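Local coordinates for protein molybdopterin biosynthesis enzyme, MoaB (Thermus thermophilus, PDB 3MCH) that probably takes part in molybdenum cofactor biosynthesis by binding molybdopterin, at residues Ile50-Val53 / Leu54-Ala58. Numbering follows the deposited sequence.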
loop_
_atom_site.group_PDB
_atom_site.type_symbol
_atom_site.label_atom_id
_atom_site.label_comp_id
_atom_site.label_asym_id
_atom_site.label_seq_id
_atom_site.Cartn_x
_atom_site.Cartn_y
_atom_site.Cartn_z
ATOM N N ILE B 50 -22.164 -8.642 6.169
ATOM C CA ILE B 50 -21.231 -7.604 6.589
ATOM C C ILE B 50 -21.589 -6.339 5.818
ATOM O O ILE B 50 -21.709 -5.256 6.394
ATOM C CB ILE B 50 -19.766 -7.995 6.272
ATOM C CG1 ILE B 50 -19.339 -9.175 7.148
ATOM C CG2 ILE B 50 -18.840 -6.800 6.505
ATOM C CD1 ILE B 50 -18.065 -9.884 6.695
ATOM N N LYS B 51 -21.778 -6.494 4.511
ATOM C CA LYS B 51 -22.117 -5.373 3.650
ATOM C C LYS B 51 -23.445 -4.706 4.010
ATOM O O LYS B 51 -23.563 -3.486 3.931
ATOM C CB LYS B 51 -22.121 -5.834 2.187
ATOM C CG LYS B 51 -20.778 -6.416 1.752
ATOM C CD LYS B 51 -20.755 -6.864 0.293
ATOM C CE LYS B 51 -20.815 -5.685 -0.660
ATOM N NZ LYS B 51 -20.598 -6.110 -2.078
ATOM N N LYS B 52 -24.442 -5.491 4.411
ATOM C CA LYS B 52 -25.735 -4.913 4.772
ATOM C C LYS B 52 -25.593 -3.947 5.946
ATOM O O LYS B 52 -26.154 -2.852 5.929
ATOM C CB LYS B 52 -26.746 -6.002 5.138
ATOM C CG LYS B 52 -28.111 -5.429 5.501
ATOM C CD LYS B 52 -29.103 -6.495 5.934
ATOM C CE LYS B 52 -30.428 -5.859 6.336
ATOM N NZ LYS B 52 -31.439 -6.875 6.749
ATOM N N VAL B 53 -24.840 -4.359 6.961
ATOM C CA VAL B 53 -24.622 -3.525 8.136
ATOM C C VAL B 53 -23.801 -2.289 7.779
ATOM O O VAL B 53 -24.151 -1.177 8.160
ATOM C CB VAL B 53 -23.892 -4.303 9.257
ATOM C CG1 VAL B 53 -23.597 -3.376 10.431
ATOM C CG2 VAL B 53 -24.747 -5.476 9.721
ATOM N N LEU B 54 -22.705 -2.482 7.051
ATOM C CA LEU B 54 -21.868 -1.352 6.658
ATOM C C LEU B 54 -22.670 -0.369 5.818
ATOM O O LEU B 54 -22.515 0.846 5.944
ATOM C CB LEU B 54 -20.648 -1.835 5.863
ATOM C CG LEU B 54 -19.596 -2.665 6.603
ATOM C CD1 LEU B 54 -18.476 -3.038 5.631
ATOM C CD2 LEU B 54 -19.045 -1.870 7.784
ATOM N N ARG B 55 -23.535 -0.904 4.963
ATOM C CA ARG B 55 -24.368 -0.085 4.092
ATOM C C ARG B 55 -25.349 0.723 4.939
ATOM O O ARG B 55 -25.522 1.925 4.738
ATOM C CB ARG B 55 -25.142 -0.984 3.124
ATOM C CG ARG B 55 -25.730 -0.264 1.924
ATOM C CD ARG B 55 -26.694 -1.172 1.169
ATOM N NE ARG B 55 -26.095 -2.461 0.826
ATOM C CZ ARG B 55 -25.154 -2.636 -0.098
ATOM N NH1 ARG B 55 -24.674 -3.850 -0.332
ATOM N NH2 ARG B 55 -24.701 -1.602 -0.797
ATOM N N LEU B 56 -25.988 0.042 5.883
ATOM C CA LEU B 56 -26.955 0.657 6.787
ATOM C C LEU B 56 -26.318 1.772 7.611
ATOM O O LEU B 56 -26.810 2.901 7.647
ATOM C CB LEU B 56 -27.515 -0.400 7.743
ATOM C CG LEU B 56 -28.999 -0.769 7.698
ATOM C CD1 LEU B 56 -29.365 -1.308 6.327
ATOM C CD2 LEU B 56 -29.285 -1.805 8.775
ATOM N N TRP B 57 -25.216 1.438 8.276
ATOM C CA TRP B 57 -24.509 2.383 9.130
ATOM C C TRP B 57 -24.002 3.630 8.417
ATOM O O TRP B 57 -24.051 4.728 8.966
ATOM C CB TRP B 57 -23.344 1.673 9.822
ATOM C CG TRP B 57 -23.780 0.742 10.914
ATOM C CD1 TRP B 57 -25.063 0.367 11.216
ATOM C CD2 TRP B 57 -22.939 0.086 11.866
ATOM N NE1 TRP B 57 -25.068 -0.476 12.299
ATOM C CE2 TRP B 57 -23.778 -0.664 12.720
ATOM C CE3 TRP B 57 -21.554 0.059 12.084
ATOM C CZ2 TRP B 57 -23.278 -1.431 13.777
ATOM C CZ3 TRP B 57 -21.058 -0.704 13.134
ATOM C CH2 TRP B 57 -21.919 -1.437 13.968
ATOM N N ALA B 58 -23.519 3.464 7.194
ATOM C CA ALA B 58 -23.008 4.597 6.444
ATOM C C ALA B 58 -24.123 5.366 5.752
ATOM O O ALA B 58 -24.291 6.562 5.969
ATOM C CB ALA B 58 -21.990 4.122 5.410
#
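Val53 packs against Trp57 one turn on, along the inner side of helix 47-60, an amphipathic helix packed against the mixed beta-sheet of this alpha/beta fold. This is the tight part. CG1 of Val53 sits over the indole face in a CH-pi contact, 3.7 Å from the centroid of the five-membered ring and 16° off its normal. Val53 CG1 gets there by lying anti to the backbone N (chi1 176°), beside its own carbonyl carbon. Leu7 of strand 2-9 touches both side chains, and Glu41 of strand 35-43 accepts a hydrogen bond from Trp57 NE1. With an alanine in place of Trp57, the face beside Val53 CG1 would be lost and Glu41 would probably be left without this N-H donor. Ile50 and Leu54 continue the buried side, lying side by side with CG2 of Ile50 3.9 Å from CD1 of Leu54. The outer side is looser. Lys52 extends fully, and its CG comes only within 4.4 Å of Leu56 CD1. Lys51 turns its amine to Glu86 in a salt bridge. Arg55 bends back along the helix, its guanidinium face over Lys51 O. Four i to i+4 backbone bonds join the segments; in one, Trp57 N reaches Val53 O at 2.8 Å, almost straight at 175°.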